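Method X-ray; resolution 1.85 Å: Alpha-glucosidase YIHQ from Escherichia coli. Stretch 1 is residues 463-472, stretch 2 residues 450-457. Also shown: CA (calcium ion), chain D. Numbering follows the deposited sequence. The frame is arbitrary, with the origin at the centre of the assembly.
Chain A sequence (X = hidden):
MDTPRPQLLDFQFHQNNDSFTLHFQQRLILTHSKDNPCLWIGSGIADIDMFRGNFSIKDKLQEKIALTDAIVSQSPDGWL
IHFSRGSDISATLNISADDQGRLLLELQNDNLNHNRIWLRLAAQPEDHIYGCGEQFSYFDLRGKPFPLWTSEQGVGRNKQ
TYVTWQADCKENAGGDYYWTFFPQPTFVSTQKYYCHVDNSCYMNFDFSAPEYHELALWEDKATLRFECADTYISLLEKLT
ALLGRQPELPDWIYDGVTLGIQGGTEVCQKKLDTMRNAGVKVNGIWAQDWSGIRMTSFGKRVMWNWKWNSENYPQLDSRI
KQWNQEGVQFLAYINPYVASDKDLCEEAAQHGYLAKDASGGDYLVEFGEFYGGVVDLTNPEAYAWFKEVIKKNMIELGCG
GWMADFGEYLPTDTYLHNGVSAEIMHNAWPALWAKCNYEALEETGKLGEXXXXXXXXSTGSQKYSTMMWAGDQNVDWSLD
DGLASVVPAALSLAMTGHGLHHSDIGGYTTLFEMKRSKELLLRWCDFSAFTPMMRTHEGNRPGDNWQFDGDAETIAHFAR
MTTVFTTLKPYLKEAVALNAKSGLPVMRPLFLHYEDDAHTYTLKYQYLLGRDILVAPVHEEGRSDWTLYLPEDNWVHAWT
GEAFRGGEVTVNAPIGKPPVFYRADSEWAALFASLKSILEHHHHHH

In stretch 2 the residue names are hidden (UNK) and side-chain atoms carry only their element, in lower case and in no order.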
# COMPACT_ATOMS: atom_id res chain seq x y z
N LYS A 463 6.30 -2.65 9.63
CA LYS A 463 7.54 -3.35 10.09
C LYS A 463 7.96 -4.44 9.06
O LYS A 463 9.15 -4.61 8.74
CB LYS A 463 7.28 -4.09 11.43
CG LYS A 463 8.53 -4.81 12.00
CD LYS A 463 8.21 -5.23 13.44
CE LYS A 463 9.22 -6.16 14.11
NZ LYS A 463 10.59 -5.97 13.58
N TYR A 464 6.97 -5.19 8.59
CA TYR A 464 7.26 -6.43 7.90
C TYR A 464 7.43 -6.33 6.38
O TYR A 464 8.08 -7.20 5.84
CB TYR A 464 6.19 -7.47 8.23
CG TYR A 464 6.16 -7.84 9.70
CD1 TYR A 464 7.33 -8.20 10.37
CD2 TYR A 464 4.99 -7.75 10.42
CE1 TYR A 464 7.32 -8.54 11.73
CE2 TYR A 464 4.96 -8.07 11.78
CZ TYR A 464 6.12 -8.46 12.41
OH TYR A 464 6.06 -8.76 13.74
N SER A 465 6.87 -5.32 5.69
CA SER A 465 7.06 -5.27 4.20
C SER A 465 8.24 -4.33 3.93
O SER A 465 8.21 -3.13 4.27
CB SER A 465 5.85 -4.77 3.46
OG SER A 465 6.13 -4.70 2.08
N THR A 466 9.29 -4.84 3.31
CA THR A 466 10.43 -4.05 3.05
C THR A 466 10.22 -3.01 1.92
O THR A 466 11.04 -2.10 1.76
CB THR A 466 11.62 -4.96 2.65
OG1 THR A 466 11.18 -5.99 1.72
CG2 THR A 466 12.17 -5.71 3.94
N MET A 467 9.17 -3.17 1.13
CA MET A 467 8.85 -2.21 0.04
C MET A 467 7.46 -2.43 -0.40
O MET A 467 7.06 -3.62 -0.63
CB MET A 467 9.80 -2.44 -1.14
CG MET A 467 9.42 -1.71 -2.40
SD MET A 467 9.54 0.10 -2.39
CE MET A 467 11.34 0.25 -2.46
N MET A 468 6.68 -1.35 -0.53
CA MET A 468 5.38 -1.45 -1.13
C MET A 468 5.49 -1.12 -2.63
O MET A 468 6.28 -0.28 -3.05
CB MET A 468 4.30 -0.57 -0.46
CG MET A 468 4.18 -0.72 1.02
SD MET A 468 3.87 -2.38 1.55
CE MET A 468 2.45 -2.90 0.65
N TRP A 469 4.68 -1.81 -3.44
CA TRP A 469 4.44 -1.37 -4.82
C TRP A 469 2.97 -1.11 -4.99
O TRP A 469 2.11 -1.77 -4.39
CB TRP A 469 5.11 -2.22 -5.90
CG TRP A 469 4.25 -3.01 -6.86
CD1 TRP A 469 3.81 -2.63 -8.11
CD2 TRP A 469 3.79 -4.37 -6.68
NE1 TRP A 469 3.06 -3.63 -8.65
CE2 TRP A 469 2.99 -4.68 -7.77
CE3 TRP A 469 3.89 -5.28 -5.62
CZ2 TRP A 469 2.34 -5.94 -7.89
CZ3 TRP A 469 3.28 -6.52 -5.75
CH2 TRP A 469 2.45 -6.80 -6.85
N ALA A 470 2.68 -0.24 -5.95
CA ALA A 470 1.32 0.24 -6.13
C ALA A 470 0.33 -0.72 -6.83
O ALA A 470 -0.76 -0.33 -7.12
CB ALA A 470 1.36 1.56 -6.86
N GLY A 471 0.73 -1.96 -7.04
CA GLY A 471 -0.19 -2.93 -7.59
C GLY A 471 -0.53 -2.64 -9.03
O GLY A 471 0.29 -2.08 -9.72
N ASP A 472 -1.77 -2.94 -9.41
CA ASP A 472 -2.25 -2.91 -10.85
C ASP A 472 -2.80 -1.58 -11.18
O ASP A 472 -3.90 -1.27 -10.80
CB ASP A 472 -3.35 -3.97 -11.15
CG ASP A 472 -4.62 -3.88 -10.16
OD1 ASP A 472 -4.26 -4.23 -8.97
OD2 ASP A 472 -5.88 -3.48 -10.46
N UNK A 450 18.47 -8.51 0.82
CA UNK A 450 17.40 -8.96 -0.06
C UNK A 450 16.21 -8.00 0.06
O UNK A 450 15.87 -7.54 1.15
c UNK A 450 17.97 -12.81 0.34
c UNK A 450 15.67 -10.88 -0.32
c UNK A 450 18.14 -11.36 -0.14
c UNK A 450 16.99 -10.42 0.29
N UNK A 451 15.57 -7.74 -1.08
CA UNK A 451 14.41 -6.80 -1.12
C UNK A 451 13.17 -7.51 -1.72
O UNK A 451 13.17 -7.90 -2.91
c UNK A 451 14.80 -5.50 -1.90
c UNK A 451 13.58 -4.58 -1.72
c UNK A 451 13.44 -3.80 -0.44
c UNK A 451 12.80 -4.16 -2.95
N UNK A 452 12.15 -7.69 -0.91
CA UNK A 452 10.85 -8.12 -1.43
C UNK A 452 9.87 -6.96 -1.47
O UNK A 452 9.97 -5.97 -0.70
c UNK A 452 10.27 -9.35 -0.70
c UNK A 452 8.37 -8.54 2.44
c UNK A 452 8.66 -8.70 1.08
c UNK A 452 9.36 -8.83 3.39
c UNK A 452 10.87 -9.45 1.66
c UNK A 452 10.60 -9.25 2.98
c UNK A 452 9.94 -9.14 0.69
N UNK A 453 8.91 -7.06 -2.35
CA UNK A 453 7.96 -5.99 -2.50
C UNK A 453 6.56 -6.58 -2.56
O UNK A 453 6.38 -7.64 -3.19
c UNK A 453 8.31 -5.05 -3.67
c UNK A 453 7.60 -5.80 -5.96
c UNK A 453 9.11 -6.94 -7.43
c UNK A 453 8.59 -5.74 -4.98
c UNK A 453 7.85 -6.42 -7.19
c UNK A 453 9.84 -6.22 -5.27
c UNK A 453 10.10 -6.89 -6.46
N UNK A 454 5.60 -5.86 -1.98
CA UNK A 454 4.23 -6.33 -1.86
C UNK A 454 3.26 -5.33 -2.34
O UNK A 454 3.54 -4.09 -2.31
s UNK A 454 4.41 -8.15 1.90
c UNK A 454 3.00 -9.21 1.55
c UNK A 454 3.92 -6.58 -0.32
c UNK A 454 4.90 -7.57 0.26
N UNK A 455 2.07 -5.78 -2.75
CA UNK A 455 0.99 -4.84 -2.95
C UNK A 455 -0.01 -4.78 -1.80
O UNK A 455 -0.40 -3.73 -1.40
c UNK A 455 -1.14 -6.24 -5.98
c UNK A 455 0.25 -5.00 -4.28
n UNK A 455 -1.50 -7.65 -6.28
n UNK A 455 -3.80 -7.64 -5.96
n UNK A 455 -2.76 -9.55 -6.38
c UNK A 455 -0.51 -6.29 -4.55
c UNK A 455 -2.68 -8.25 -6.20
N UNK A 456 -0.49 -5.93 -1.35
CA UNK A 456 -1.36 -5.97 -0.18
C UNK A 456 -0.68 -5.62 1.10
O UNK A 456 0.52 -5.87 1.27
c UNK A 456 -2.01 -7.35 -0.08
N UNK A 457 -1.47 -5.01 2.01
CA UNK A 457 -1.04 -4.72 3.30
C UNK A 457 -2.08 -4.61 4.34
O UNK A 457 -3.26 -4.55 4.05
CA CA D . -6.29 -1.16 -10.94
O HOH W 1 -6.01 -1.87 -13.20

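Position 450 carries four side-chain carbons, forked at the first, with one arm two carbons long. It makes no contact with stretch 1; branching at CB with one longer arm identifies Ile450.

Position 451 also has four carbons, but the fork comes at the second. One terminal carbon lies 3.7 Å from Thr466 O, and both terminal carbons come to 3.9 Å from Met467 CB. This is Leu451.

At position 452 one carbon leads to a six-carbon ring with no heteroatom. Thr466 OG1 sits over one face of the ring, while Tyr464 O meets its edge, 3.2 Å from the ring carbon farthest from CB. Thr466 OG1 also donates a hydrogen bond to the backbone O of 452 (2.7 Å), tying the loop after the helix to the strand. The residue is Phe452; a tyrosine would show an oxygen.

Position 453 again has one carbon and an all-carbon six-membered ring. Its CB packs 3.7 Å from Met467 CG, and its ring turns an edge toward the face of Trp469, with the planes at 86° and the centroids 5.8 Å apart. This is Phe453.

Position 454 bears an unbranched chain of two carbons, a sulfur and a final carbon. The second carbon lies 3.6 Å from Ser465 OG, whereas the end of the side chain leads away from stretch 1. This is Met454.

Position 455 has three carbons, a nitrogen, and a carbon carrying two more nitrogens, a guanidinium group. Its CB lies over the face of Trp469, 3.8 Å from the centroid of the six-membered ring, and its third carbon is 3.8 Å from Gly471 CA. The guanidinium nitrogens are hydrogen-bonded elsewhere in the structure; Asp472 OD1 is 4.6 Å from one of the two terminal nitrogens, beyond salt-bridge range. The residue is Arg455, and that nitrogen is NH1.

Position 456 has a single side-chain carbon, pointing away from stretch 1; its backbone O is 3.6 Å from Met468 CE. It is Ala456. Position 457 has no side-chain atom, makes no contact with stretch 1, and is Gly457.

The contact is built around a single beta bridge between Met468 and Met454. Met454 N donates to Met467 O (3.0 Å) and Met454 O accepts from Trp469 N (2.8 Å), so both polar backbone atoms of Met454 are paired across the bridge. Side chains extend this short backbone link: Leu451 and Phe453 pack against Met467, and Trp469 lies against both Phe453 and Arg455. Just beyond, Asp472 binds the calcium ion through O and OD2, each 2.4 Å from the calcium ion.

Stretch 2 450-457: ILFFMRAG
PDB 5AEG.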